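Local coordinates for 5' nucleotidase family protein (PDB 4Q7F), which belongs to the 5'-nucleotidase family and pairs a calcineurin-like phosphoesterase domain, which holds manganese and magnesium ions, with a 5'-nucleotidase C-terminal domain, at residues C80-A85 and K311-W316; V204-G209 and D241-G246; G208-D213 and Q248-A253; Y319-L324 and V375-V380. All blocks are in the same frame, centred on the assembly; numbering follows the deposited sequence.

Interaction 1: C80-A85 and K311-W316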
loop_
_atom_site.group_PDB
_atom_site.type_symbol
_atom_site.label_atom_id
_atom_site.label_comp_id
_atom_site.label_asym_id
_atom_site.label_seq_id
_atom_site.Cartn_x
_atom_site.Cartn_y
_atom_site.Cartn_z
ATOM N N CYS A 80 -8.132 10.546 -3.855
ATOM C CA CYS A 80 -8.952 9.654 -3.055
ATOM C C CYS A 80 -9.450 10.401 -1.785
ATOM O O CYS A 80 -10.642 10.330 -1.461
ATOM C CB CYS A 80 -8.194 8.370 -2.760
ATOM S SG CYS A 80 -7.852 7.377 -4.249
ATOM N N ASN A 81 -8.565 11.138 -1.091
ATOM C CA ASN A 81 -9.000 11.942 0.059
ATOM C C ASN A 81 -10.085 12.917 -0.356
ATOM O O ASN A 81 -11.106 13.067 0.341
ATOM C CB ASN A 81 -7.868 12.763 0.667
ATOM C CG ASN A 81 -6.754 11.908 1.195
ATOM O OD1 ASN A 81 -6.124 11.164 0.448
ATOM N ND2 ASN A 81 -6.462 12.041 2.476
ATOM N N TYR A 82 -9.838 13.595 -1.474
ATOM C CA TYR A 82 -10.780 14.565 -2.031
ATOM C C TYR A 82 -12.165 13.959 -2.226
ATOM O O TYR A 82 -13.171 14.575 -1.864
ATOM C CB TYR A 82 -10.244 15.125 -3.349
ATOM C CG TYR A 82 -11.200 16.076 -4.051
ATOM C CD1 TYR A 82 -11.174 17.435 -3.781
ATOM C CD2 TYR A 82 -12.116 15.613 -4.976
ATOM C CE1 TYR A 82 -12.040 18.312 -4.405
ATOM C CE2 TYR A 82 -13.000 16.480 -5.596
ATOM C CZ TYR A 82 -12.957 17.829 -5.303
ATOM O OH TYR A 82 -13.814 18.702 -5.923
ATOM N N LEU A 83 -12.219 12.756 -2.782
ATOM C CA LEU A 83 -13.498 12.084 -3.034
ATOM C C LEU A 83 -14.283 11.795 -1.771
ATOM O O LEU A 83 -15.496 12.025 -1.736
ATOM C CB LEU A 83 -13.301 10.777 -3.801
ATOM C CG LEU A 83 -12.748 10.891 -5.222
ATOM C CD1 LEU A 83 -12.486 9.496 -5.753
ATOM C CD2 LEU A 83 -13.668 11.666 -6.145
ATOM N N ILE A 84 -13.601 11.290 -0.742
ATOM C CA ILE A 84 -14.247 10.973 0.506
ATOM C C ILE A 84 -14.778 12.255 1.126
ATOM O O ILE A 84 -15.906 12.279 1.630
ATOM C CB ILE A 84 -13.300 10.290 1.523
ATOM C CG1 ILE A 84 -12.745 8.962 0.970
ATOM C CG2 ILE A 84 -14.048 10.034 2.830
ATOM C CD1 ILE A 84 -13.792 7.901 0.671
ATOM N N ALA A 85 -13.972 13.319 1.060
ATOM C CA ALA A 85 -14.339 14.603 1.630
ATOM C C ALA A 85 -15.447 15.325 0.874
ATOM O O ALA A 85 -16.046 16.234 1.418
ATOM C CB ALA A 85 -13.106 15.509 1.732
ATOM N N LYS A 311 -8.278 20.891 -11.417
ATOM C CA LYS A 311 -8.245 22.244 -10.815
ATOM C C LYS A 311 -8.969 22.298 -9.474
ATOM O O LYS A 311 -8.465 22.895 -8.519
ATOM C CB LYS A 311 -8.855 23.299 -11.753
ATOM C CG LYS A 311 -8.815 24.719 -11.193
ATOM C CD LYS A 311 -9.587 25.674 -12.084
ATOM C CE LYS A 311 -9.444 27.121 -11.625
ATOM N NZ LYS A 311 -9.920 27.376 -10.239
ATOM N N GLN A 312 -10.171 21.718 -9.422
ATOM C CA GLN A 312 -10.944 21.650 -8.178
ATOM C C GLN A 312 -10.116 20.937 -7.120
ATOM O O GLN A 312 -10.050 21.361 -5.966
ATOM C CB GLN A 312 -12.245 20.897 -8.397
ATOM C CG GLN A 312 -13.293 21.692 -9.174
ATOM C CD GLN A 312 -14.483 20.841 -9.556
ATOM O OE1 GLN A 312 -14.335 19.663 -9.906
ATOM N NE2 GLN A 312 -15.669 21.437 -9.534
ATOM N N LEU A 313 -9.474 19.858 -7.535
ATOM C CA LEU A 313 -8.647 19.079 -6.647
ATOM C C LEU A 313 -7.487 19.924 -6.127
ATOM O O LEU A 313 -7.262 19.997 -4.919
ATOM C CB LEU A 313 -8.133 17.834 -7.379
ATOM C CG LEU A 313 -7.110 16.989 -6.618
ATOM C CD1 LEU A 313 -7.612 16.619 -5.230
ATOM C CD2 LEU A 313 -6.798 15.741 -7.441
ATOM N N GLU A 314 -6.759 20.580 -7.030
ATOM C CA GLU A 314 -5.629 21.431 -6.604
ATOM C C GLU A 314 -6.116 22.569 -5.705
ATOM O O GLU A 314 -5.483 22.904 -4.696
ATOM C CB GLU A 314 -4.868 21.975 -7.815
ATOM C CG GLU A 314 -4.216 20.899 -8.691
ATOM C CD GLU A 314 -3.127 20.107 -8.008
ATOM O OE1 GLU A 314 -2.642 20.483 -6.882
ATOM O OE2 GLU A 314 -2.726 19.086 -8.624
ATOM N N ASP A 315 -7.249 23.173 -6.064
ATOM C CA ASP A 315 -7.798 24.253 -5.243
ATOM C C ASP A 315 -8.021 23.767 -3.793
ATOM O O ASP A 315 -7.641 24.438 -2.842
ATOM C CB ASP A 315 -9.086 24.804 -5.848
ATOM C CG ASP A 315 -8.842 25.613 -7.133
ATOM O OD1 ASP A 315 -7.670 25.873 -7.517
ATOM O OD2 ASP A 315 -9.831 26.005 -7.770
ATOM N N TRP A 316 -8.608 22.579 -3.641
ATOM C CA TRP A 316 -8.852 22.005 -2.330
ATOM C C TRP A 316 -7.538 21.743 -1.618
ATOM O O TRP A 316 -7.400 22.045 -0.441
ATOM C CB TRP A 316 -9.664 20.715 -2.472
ATOM C CG TRP A 316 -10.053 20.089 -1.207
ATOM C CD1 TRP A 316 -11.034 20.511 -0.351
ATOM C CD2 TRP A 316 -9.543 18.863 -0.666
ATOM N NE1 TRP A 316 -11.143 19.633 0.701
ATOM C CE2 TRP A 316 -10.238 18.618 0.535
ATOM C CE3 TRP A 316 -8.563 17.955 -1.080
ATOM C CZ2 TRP A 316 -9.977 17.504 1.333
ATOM C CZ3 TRP A 316 -8.306 16.854 -0.300
ATOM C CH2 TRP A 316 -9.011 16.625 0.891
HETATM O O HOH W 1 -15.409 17.934 -7.628
#
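Within 311-316, Q312 is the first residue to reach 80-85, its CB resting 3.7 Å from Y82 OH. Its OE1 accepts a hydrogen bond from a water that is also hydrogen-bonded to the tyrosine, 2.5 Å from Y82 OH. Next in sequence, L313 turns its CD1 branch against the root of the same side chain, 3.6 Å from Y82 CB. One turn after Q312 comes W316, whose CG lies anti to the backbone N (chi1 -176°). Its indole forms an edge-to-face pair with Y82: the tyrosine presents its edge to the indole face with the planes at 82°, and Y82 CD1 stands over that face toward the rim. Y82 CA lies over the six-membered ring of W316, 4.1 Å from its centroid, as a CH-pi contact. A85 CB touches W316 CZ2 at 3.7 Å, and N81 CB meets the indole edge. H86 stacks on Y82 and makes an edge-to-face pair with W316, while M377 and I381 of helix 377-383 touch the indole. The axes of the two helical segments pass 10.6 Å apart at 87°. With no direct hydrogen bond between them, this near-perpendicular crossing depends on aromatic and apolar packing, its polar link passing through water.

Interaction 2: V204-G209 and D241-G246. With MG (magnesium ion), chain B.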
loop_
_atom_site.group_PDB
_atom_site.type_symbol
_atom_site.label_atom_id
_atom_site.label_comp_id
_atom_site.label_asym_id
_atom_site.label_seq_id
_atom_site.Cartn_x
_atom_site.Cartn_y
_atom_site.Cartn_z
ATOM N N VAL A 204 -3.123 -16.122 -13.979
ATOM C CA VAL A 204 -3.364 -15.842 -12.588
ATOM C C VAL A 204 -3.123 -14.356 -12.335
ATOM O O VAL A 204 -2.031 -13.844 -12.645
ATOM C CB VAL A 204 -2.402 -16.631 -11.673
ATOM C CG1 VAL A 204 -2.623 -16.217 -10.231
ATOM C CG2 VAL A 204 -2.601 -18.131 -11.840
ATOM N N CYS A 205 -4.126 -13.660 -11.806
ATOM C CA CYS A 205 -3.968 -12.247 -11.437
ATOM C C CYS A 205 -4.048 -12.187 -9.927
ATOM O O CYS A 205 -5.126 -12.237 -9.334
ATOM C CB CYS A 205 -5.009 -11.330 -12.052
ATOM S SG CYS A 205 -4.949 -11.242 -13.846
ATOM N N TYR A 206 -2.879 -12.078 -9.315
ATOM C CA TYR A 206 -2.738 -12.086 -7.878
ATOM C C TYR A 206 -2.312 -10.746 -7.341
ATOM O O TYR A 206 -1.249 -10.250 -7.696
ATOM C CB TYR A 206 -1.685 -13.145 -7.547
ATOM C CG TYR A 206 -1.233 -13.242 -6.105
ATOM C CD1 TYR A 206 -2.145 -13.282 -5.052
ATOM C CD2 TYR A 206 0.116 -13.406 -5.809
ATOM C CE1 TYR A 206 -1.711 -13.429 -3.741
ATOM C CE2 TYR A 206 0.555 -13.548 -4.512
ATOM C CZ TYR A 206 -0.358 -13.563 -3.481
ATOM O OH TYR A 206 0.106 -13.712 -2.200
ATOM N N HIS A 207 -3.156 -10.121 -6.521
ATOM C CA HIS A 207 -2.746 -8.902 -5.907
ATOM C C HIS A 207 -1.909 -9.306 -4.690
ATOM O O HIS A 207 -2.411 -9.370 -3.593
ATOM C CB HIS A 207 -3.874 -8.021 -5.451
ATOM C CG HIS A 207 -3.371 -6.711 -4.955
ATOM N ND1 HIS A 207 -3.143 -5.653 -5.796
ATOM C CD2 HIS A 207 -2.917 -6.331 -3.740
ATOM C CE1 HIS A 207 -2.643 -4.646 -5.110
ATOM N NE2 HIS A 207 -2.492 -5.032 -3.863
ATOM N N GLY A 208 -0.651 -9.630 -4.952
ATOM C CA GLY A 208 0.299 -10.054 -3.949
ATOM C C GLY A 208 1.601 -10.209 -4.714
ATOM O O GLY A 208 1.610 -10.095 -5.963
ATOM N N GLY A 209 2.682 -10.487 -3.997
ATOM C CA GLY A 209 3.995 -10.605 -4.623
ATOM C C GLY A 209 4.803 -11.846 -4.291
ATOM O O GLY A 209 4.248 -12.927 -4.044
ATOM N N ASP A 241 0.496 -19.967 -17.502
ATOM C CA ASP A 241 1.100 -19.323 -18.649
ATOM C C ASP A 241 1.461 -17.871 -18.307
ATOM O O ASP A 241 2.534 -17.396 -18.661
ATOM C CB ASP A 241 0.117 -19.408 -19.821
ATOM C CG ASP A 241 -0.194 -20.856 -20.195
ATOM O OD1 ASP A 241 0.725 -21.558 -20.644
ATOM O OD2 ASP A 241 -1.342 -21.301 -20.024
ATOM N N ILE A 242 0.570 -17.180 -17.607
ATOM C CA ILE A 242 0.814 -15.793 -17.231
ATOM C C ILE A 242 0.516 -15.622 -15.744
ATOM O O ILE A 242 -0.557 -16.023 -15.257
ATOM C CB ILE A 242 -0.043 -14.810 -18.056
ATOM C CG1 ILE A 242 0.145 -15.051 -19.566
ATOM C CG2 ILE A 242 0.315 -13.375 -17.722
ATOM C CD1 ILE A 242 -0.659 -14.110 -20.443
ATOM N N PHE A 243 1.466 -15.029 -15.031
ATOM C CA PHE A 243 1.351 -14.832 -13.581
ATOM C C PHE A 243 1.504 -13.337 -13.321
ATOM O O PHE A 243 2.625 -12.791 -13.329
ATOM C CB PHE A 243 2.413 -15.654 -12.848
ATOM C CG PHE A 243 2.137 -15.849 -11.375
ATOM C CD1 PHE A 243 1.209 -16.793 -10.951
ATOM C CD2 PHE A 243 2.823 -15.128 -10.417
ATOM C CE1 PHE A 243 0.954 -16.987 -9.599
ATOM C CE2 PHE A 243 2.567 -15.314 -9.067
ATOM C CZ PHE A 243 1.631 -16.244 -8.654
ATOM N N ILE A 244 0.357 -12.680 -13.150
ATOM C CA ILE A 244 0.276 -11.247 -12.911
ATOM C C ILE A 244 0.262 -11.011 -11.417
ATOM O O ILE A 244 -0.501 -11.653 -10.690
ATOM C CB ILE A 244 -0.965 -10.652 -13.637
ATOM C CG1 ILE A 244 -0.666 -10.615 -15.133
ATOM C CG2 ILE A 244 -1.325 -9.250 -13.143
ATOM C CD1 ILE A 244 -1.838 -10.183 -16.022
ATOM N N THR A 245 1.142 -10.117 -10.967
ATOM C CA THR A 245 1.288 -9.797 -9.556
ATOM C C THR A 245 1.276 -8.289 -9.287
ATOM O O THR A 245 1.274 -7.480 -10.202
ATOM C CB THR A 245 2.584 -10.410 -8.988
ATOM O OG1 THR A 245 3.728 -9.841 -9.628
ATOM C CG2 THR A 245 2.582 -11.896 -9.162
ATOM N N GLY A 246 1.274 -7.917 -8.012
ATOM C CA GLY A 246 1.246 -6.506 -7.615
ATOM C C GLY A 246 1.607 -6.415 -6.150
ATOM O O GLY A 246 2.423 -7.209 -5.664
HETATM MG MG MG B . -1.508 -3.791 -1.849
HETATM O O HOH W 2 0.356 -2.421 -1.690
#
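F243 and V204 stand side by side on neighbouring parallel strands, the two strands of a beta-alpha-beta unit whose helix, 229-236, links strand 201-207 to strand 242-244. The strand segments run at 18° to each other. V204 is bonded through both its backbone groups: its N donates to I242 O (2.9 Å), and its O accepts from I244 N (2.7 Å). The pattern continues with Y206 N donating to I244 O at 2.8 Å.

The F243 side chain leaves the sheet on the V204 face. From CB, a chi1 of -163° sets CG anti to the backbone N, and the ring lies alongside the V204 side chain. CD1 then meets V204 CB at 3.7 Å, and CE1 meets V204 CG1 at the same distance. At the tip, CZ comes within 4.3 Å of Y206 CD2. M232 and L233 of helix 229-236 also pack on this ring, so the crossover helix covers that face. On the C205 face, SG lies against I244 CD1.

Beyond the strands the two segments stay joined, G246 N donating to G208 O at 3.0 Å from 39° above the carbonyl plane. H207, the centre of an inverse gamma turn, leads into this loop. Its ND1 is hydrogen-bonded to N70 O, which helps fix the rotation of the imidazole, and D72, N109 and H247 share its metal. The magnesium ion sits in the plane of the H207 ring, 2.6 Å from NE2.

Interaction 3: G208-D213 and Q248-A253; sequences GGFEKD and QHRQIA. With MN (manganese (II) ion), chain C.
The side-chain amide of Q248 and the backbone of F210 exchange two hydrogen bonds: F210 N donates to Q248 OE1 at 2.9 Å, and Q248 NE2 returns one to F210 O at 3.0 Å. The second bond leaves almost within the amide plane, whereas F210 N comes to OE1 from 51° above its carbonyl plane. R250 NH1 approaches that oxygen from the opposite face, 3.1 Å from Q248 OE1, so two donors grip it and hold the amide's rotation. An extended chain, with CD anti to CA (chi2 176°), carries the amide across to the loop. A water accepts from R250 NH1 and donates to F210 O. Q248 is the variable residue of the GHxH motif of metallophosphoesterases, G246 to H249. The histidine after it binds the manganese ion through H249 NE2 at 2.4 Å, together with D27, H29, D72 and two waters. Further out, I252 CD1 meets the edge of the F210 ring, 3.8 Å from F210 CD2, and also lies over one face of the R250 guanidinium. Behind these, Q263 OE1 accepts from R250 N. N227 OD1 bonds to G209 N, while the E211 carboxylate accepts from Y230 N and A231 N of helix 229-236.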
loop_
_atom_site.group_PDB
_atom_site.type_symbol
_atom_site.label_atom_id
_atom_site.label_comp_id
_atom_site.label_asym_id
_atom_site.label_seq_id
_atom_site.Cartn_x
_atom_site.Cartn_y
_atom_site.Cartn_z
ATOM N N GLY A 208 -0.651 -9.630 -4.952
ATOM C CA GLY A 208 0.299 -10.054 -3.949
ATOM C C GLY A 208 1.601 -10.209 -4.714
ATOM O O GLY A 208 1.610 -10.095 -5.963
ATOM N N GLY A 209 2.682 -10.487 -3.997
ATOM C CA GLY A 209 3.995 -10.605 -4.623
ATOM C C GLY A 209 4.803 -11.846 -4.291
ATOM O O GLY A 209 4.248 -12.927 -4.044
ATOM N N PHE A 210 6.123 -11.672 -4.265
ATOM C CA PHE A 210 7.046 -12.769 -4.071
ATOM C C PHE A 210 7.782 -12.669 -2.752
ATOM O O PHE A 210 8.380 -11.636 -2.429
ATOM C CB PHE A 210 8.028 -12.830 -5.241
ATOM C CG PHE A 210 7.342 -12.898 -6.569
ATOM C CD1 PHE A 210 6.651 -14.044 -6.934
ATOM C CD2 PHE A 210 7.315 -11.805 -7.412
ATOM C CE1 PHE A 210 5.975 -14.108 -8.140
ATOM C CE2 PHE A 210 6.636 -11.862 -8.631
ATOM C CZ PHE A 210 5.964 -13.015 -8.990
ATOM N N GLU A 211 7.720 -13.777 -2.018
ATOM C CA GLU A 211 8.320 -13.914 -0.695
ATOM C C GLU A 211 9.741 -14.494 -0.763
ATOM O O GLU A 211 10.475 -14.493 0.242
ATOM C CB GLU A 211 7.418 -14.773 0.194
ATOM C CG GLU A 211 7.363 -16.276 -0.105
ATOM C CD GLU A 211 6.576 -16.675 -1.342
ATOM O OE1 GLU A 211 6.324 -15.825 -2.221
ATOM O OE2 GLU A 211 6.223 -17.875 -1.438
ATOM N N LYS A 212 10.106 -15.000 -1.940
ATOM C CA LYS A 212 11.449 -15.527 -2.210
ATOM C C LYS A 212 11.910 -14.975 -3.548
ATOM O O LYS A 212 11.086 -14.623 -4.396
ATOM C CB LYS A 212 11.447 -17.048 -2.265
ATOM C CG LYS A 212 11.242 -17.713 -0.922
ATOM C CD LYS A 212 11.115 -19.216 -1.076
ATOM C CE LYS A 212 10.924 -19.889 0.265
ATOM N NZ LYS A 212 10.782 -21.357 0.099
ATOM N N ASP A 213 13.229 -14.884 -3.721
ATOM C CA ASP A 213 13.826 -14.398 -4.970
ATOM C C ASP A 213 13.498 -15.406 -6.062
ATOM O O ASP A 213 13.733 -16.593 -5.886
ATOM C CB ASP A 213 15.342 -14.271 -4.802
ATOM C CG ASP A 213 16.045 -13.907 -6.091
ATOM O OD1 ASP A 213 15.732 -12.853 -6.676
ATOM O OD2 ASP A 213 16.929 -14.675 -6.511
ATOM N N GLN A 248 3.555 -5.315 -3.984
ATOM C CA GLN A 248 4.866 -4.926 -3.519
ATOM C C GLN A 248 5.408 -3.707 -4.257
ATOM O O GLN A 248 6.428 -3.169 -3.845
ATOM C CB GLN A 248 5.834 -6.100 -3.639
ATOM C CG GLN A 248 5.520 -7.281 -2.720
ATOM C CD GLN A 248 6.473 -8.452 -2.974
ATOM O OE1 GLN A 248 6.735 -8.800 -4.123
ATOM N NE2 GLN A 248 6.999 -9.042 -1.913
ATOM N N HIS A 249 4.740 -3.279 -5.349
ATOM C CA HIS A 249 5.167 -2.103 -6.116
ATOM C C HIS A 249 6.532 -2.295 -6.791
ATOM O O HIS A 249 7.259 -1.331 -7.059
ATOM C CB HIS A 249 5.223 -0.879 -5.223
ATOM C CG HIS A 249 3.926 -0.538 -4.574
ATOM N ND1 HIS A 249 3.738 0.630 -3.875
ATOM C CD2 HIS A 249 2.727 -1.160 -4.594
ATOM C CE1 HIS A 249 2.494 0.679 -3.433
ATOM N NE2 HIS A 249 1.851 -0.375 -3.890
ATOM N N ARG A 250 6.889 -3.539 -7.048
ATOM C CA ARG A 250 8.139 -3.850 -7.713
ATOM C C ARG A 250 7.928 -3.893 -9.227
ATOM O O ARG A 250 6.788 -4.006 -9.691
ATOM C CB ARG A 250 8.623 -5.199 -7.234
ATOM C CG ARG A 250 8.883 -5.229 -5.739
ATOM C CD ARG A 250 8.982 -6.646 -5.239
ATOM N NE ARG A 250 10.206 -7.275 -5.697
ATOM C CZ ARG A 250 10.567 -8.516 -5.394
ATOM N NH1 ARG A 250 9.769 -9.293 -4.672
ATOM N NH2 ARG A 250 11.716 -8.995 -5.851
ATOM N N GLN A 251 9.038 -3.785 -9.975
ATOM C CA GLN A 251 9.018 -3.814 -11.432
ATOM C C GLN A 251 9.674 -5.098 -11.898
ATOM O O GLN A 251 10.905 -5.251 -11.840
ATOM C CB GLN A 251 9.662 -2.560 -12.003
ATOM C CG GLN A 251 8.905 -1.333 -11.513
ATOM C CD GLN A 251 9.198 -0.085 -12.286
ATOM O OE1 GLN A 251 10.120 -0.041 -13.092
ATOM N NE2 GLN A 251 8.397 0.951 -12.049
ATOM N N ILE A 252 8.824 -6.038 -12.298
ATOM C CA ILE A 252 9.255 -7.363 -12.693
ATOM C C ILE A 252 8.605 -7.769 -13.995
ATOM O O ILE A 252 7.420 -7.535 -14.179
ATOM C CB ILE A 252 8.837 -8.388 -11.611
ATOM C CG1 ILE A 252 9.594 -8.096 -10.308
ATOM C CG2 ILE A 252 9.121 -9.814 -12.058
ATOM C CD1 ILE A 252 9.143 -8.948 -9.148
ATOM N N ALA A 253 9.394 -8.371 -14.881
ATOM C CA ALA A 253 8.922 -8.890 -16.158
ATOM C C ALA A 253 9.971 -9.873 -16.622
ATOM O O ALA A 253 10.993 -9.481 -17.196
ATOM C CB ALA A 253 8.744 -7.788 -17.190
HETATM MN MN MN C . -0.350 -0.985 -3.291
HETATM O O HOH W 3 11.219 -11.712 -3.734
HETATM O O HOH W 2 0.356 -2.421 -1.690
HETATM O O HOH W 4 0.118 0.052 -1.132
#

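Interaction 4: Y319-L324 and V375-V380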
loop_
_atom_site.group_PDB
_atom_site.type_symbol
_atom_site.label_atom_id
_atom_site.label_comp_id
_atom_site.label_asym_id
_atom_site.label_seq_id
_atom_site.Cartn_x
_atom_site.Cartn_y
_atom_site.Cartn_z
ATOM N N TYR A 319 -6.042 24.721 0.128
ATOM C CA TYR A 319 -6.783 25.314 1.229
ATOM C C TYR A 319 -5.865 25.444 2.432
ATOM O O TYR A 319 -5.236 24.474 2.839
ATOM C CB TYR A 319 -8.021 24.482 1.592
ATOM C CG TYR A 319 -8.763 25.048 2.778
ATOM C CD1 TYR A 319 -9.676 26.085 2.620
ATOM C CD2 TYR A 319 -8.525 24.571 4.065
ATOM C CE1 TYR A 319 -10.346 26.626 3.714
ATOM C CE2 TYR A 319 -9.193 25.097 5.161
ATOM C CZ TYR A 319 -10.102 26.122 4.980
ATOM O OH TYR A 319 -10.758 26.642 6.067
ATOM N N GLU A 320 -5.788 26.651 2.976
ATOM C CA GLU A 320 -4.920 26.917 4.113
ATOM C C GLU A 320 -5.533 26.467 5.442
ATOM O O GLU A 320 -6.625 26.896 5.814
ATOM C CB GLU A 320 -4.559 28.407 4.153
ATOM C CG GLU A 320 -3.694 28.779 5.342
ATOM C CD GLU A 320 -3.160 30.196 5.279
ATOM O OE1 GLU A 320 -2.882 30.703 4.165
ATOM O OE2 GLU A 320 -2.985 30.785 6.366
ATOM N N ILE A 321 -4.815 25.600 6.152
ATOM C CA ILE A 321 -5.261 25.094 7.437
ATOM C C ILE A 321 -4.917 26.121 8.522
ATOM O O ILE A 321 -5.789 26.552 9.279
ATOM C CB ILE A 321 -4.584 23.748 7.784
ATOM C CG1 ILE A 321 -4.756 22.726 6.639
ATOM C CG2 ILE A 321 -5.135 23.208 9.093
ATOM C CD1 ILE A 321 -6.185 22.282 6.418
ATOM N N THR A 322 -3.641 26.500 8.587
ATOM C CA THR A 322 -3.179 27.492 9.548
ATOM C C THR A 322 -1.814 28.011 9.123
ATOM O O THR A 322 -1.227 27.531 8.132
ATOM C CB THR A 322 -3.064 26.913 10.993
ATOM O OG1 THR A 322 -2.855 27.974 11.930
ATOM C CG2 THR A 322 -1.912 25.920 11.117
ATOM N N THR A 323 -1.344 29.012 9.861
ATOM C CA THR A 323 -0.011 29.572 9.696
ATOM C C THR A 323 0.666 29.425 11.056
ATOM O O THR A 323 0.185 29.953 12.037
ATOM C CB THR A 323 -0.041 31.049 9.299
ATOM O OG1 THR A 323 -0.717 31.191 8.045
ATOM C CG2 THR A 323 1.379 31.593 9.160
ATOM N N LEU A 324 1.768 28.693 11.104
ATOM C CA LEU A 324 2.499 28.452 12.340
ATOM C C LEU A 324 3.542 29.541 12.535
ATOM O O LEU A 324 3.968 30.159 11.569
ATOM C CB LEU A 324 3.211 27.105 12.249
ATOM C CG LEU A 324 2.360 25.926 11.782
ATOM C CD1 LEU A 324 3.231 24.697 11.618
ATOM C CD2 LEU A 324 1.219 25.648 12.744
ATOM N N VAL A 375 0.590 26.022 6.307
ATOM C CA VAL A 375 0.185 24.637 6.169
ATOM C C VAL A 375 -1.102 24.570 5.367
ATOM O O VAL A 375 -2.101 25.205 5.730
ATOM C CB VAL A 375 -0.061 23.980 7.531
ATOM C CG1 VAL A 375 -0.398 22.506 7.350
ATOM C CG2 VAL A 375 1.151 24.138 8.440
ATOM N N THR A 376 -1.070 23.801 4.278
ATOM C CA THR A 376 -2.254 23.608 3.435
ATOM C C THR A 376 -2.720 22.142 3.530
ATOM O O THR A 376 -2.015 21.295 4.094
ATOM C CB THR A 376 -1.951 23.929 1.962
ATOM O OG1 THR A 376 -0.964 23.015 1.478
ATOM C CG2 THR A 376 -1.433 25.373 1.805
HETATM N N MSE A 377 -3.892 21.855 2.971
HETATM C CA MSE A 377 -4.444 20.486 2.965
HETATM C C MSE A 377 -3.414 19.536 2.345
HETATM O O MSE A 377 -3.192 18.420 2.847
HETATM C CB MSE A 377 -5.782 20.515 2.225
HETATM C CG MSE A 377 -6.483 19.159 2.161
HETATM SE SE MSE A 377 -6.665 18.295 3.944
HETATM C CE MSE A 377 -8.287 19.295 4.389
ATOM N N ARG A 378 -2.764 20.010 1.278
ATOM C CA ARG A 378 -1.704 19.270 0.550
ATOM C C ARG A 378 -0.634 18.762 1.517
ATOM O O ARG A 378 -0.249 17.610 1.480
ATOM C CB ARG A 378 -1.034 20.189 -0.485
ATOM C CG ARG A 378 -0.075 19.492 -1.474
ATOM C CD ARG A 378 0.631 20.459 -2.423
ATOM N NE ARG A 378 -0.324 21.327 -3.091
ATOM C CZ ARG A 378 -0.945 21.044 -4.227
ATOM N NH1 ARG A 378 -0.691 19.918 -4.897
ATOM N NH2 ARG A 378 -1.822 21.908 -4.691
ATOM N N ASP A 379 -0.170 19.650 2.379
ATOM C CA ASP A 379 0.874 19.321 3.352
ATOM C C ASP A 379 0.422 18.306 4.382
ATOM O O ASP A 379 1.175 17.410 4.737
ATOM C CB ASP A 379 1.356 20.600 4.015
ATOM C CG ASP A 379 1.775 21.648 2.997
ATOM O OD1 ASP A 379 2.637 21.339 2.147
ATOM O OD2 ASP A 379 1.245 22.769 3.029
ATOM N N VAL A 380 -0.811 18.436 4.867
ATOM C CA VAL A 380 -1.338 17.518 5.869
ATOM C C VAL A 380 -1.420 16.103 5.311
ATOM O O VAL A 380 -1.044 15.133 5.975
ATOM C CB VAL A 380 -2.742 17.950 6.371
ATOM C CG1 VAL A 380 -3.372 16.849 7.212
ATOM C CG2 VAL A 380 -2.677 19.256 7.151
#
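A classic beta bulge joins strand 320-323 to strand 374-376, with I321 and T322 both set against V375 in a two-stranded antiparallel sheet. V375 O receives I321 N at 2.8 Å and, more weakly, T322 N at 3.5 Å. V375 N donates to T322 O at 3.0 Å, closing the hydrogen-bonded pair. The backbone of I321, at phi -82° and psi -55°, has the helix-like twist of the first bulge residue. E320 and T376 form the non-hydrogen-bonded pair beyond it, after which the second strand turns directly into helix 377-383. The first turn of that helix is tied to the residue just before the first strand, the N of M377, a selenomethionine, donating to Y319 O at 2.9 Å. I321 lies across this junction: its CG1 touches V380 CG2 at 4.1 Å, and its CD1 meets CE of M377. Just past the first strand, L324 CD1 packs on V375 CG2. I506 and L509 of helix 501-511 touch I321 and L324 respectively. T376 is the N-cap residue, and D379 OD2 accepts from it twice: T376 N uses the anti lone pair, while T376 OG1 comes in 65° above the carboxylate plane, 2.7 Å from D379 OD2.

Interactions 2 and 3 have centres 9 Å apart, share G208 and G209, and reach the same mixed sheet of the phosphoesterase domain; the F210 ring packs against F243 and T245, and a water bound to both metals is common to the two contacts. Interactions 1 and 4, with centres 14 Å apart, touch through the E314-R378 salt bridge, and helix 304-317 leads straight on to strand 320-323. Along the chain, interactions 2 and 3 are nested inside the loop closed by interaction 1, whereas interaction 4 opens later. About 32 Å separates the centres of interactions 1 and 2. One group supplies a histidine to each metal; the other joins phosphoesterase helix 78-85, through helix 304-317, to the C-terminal part.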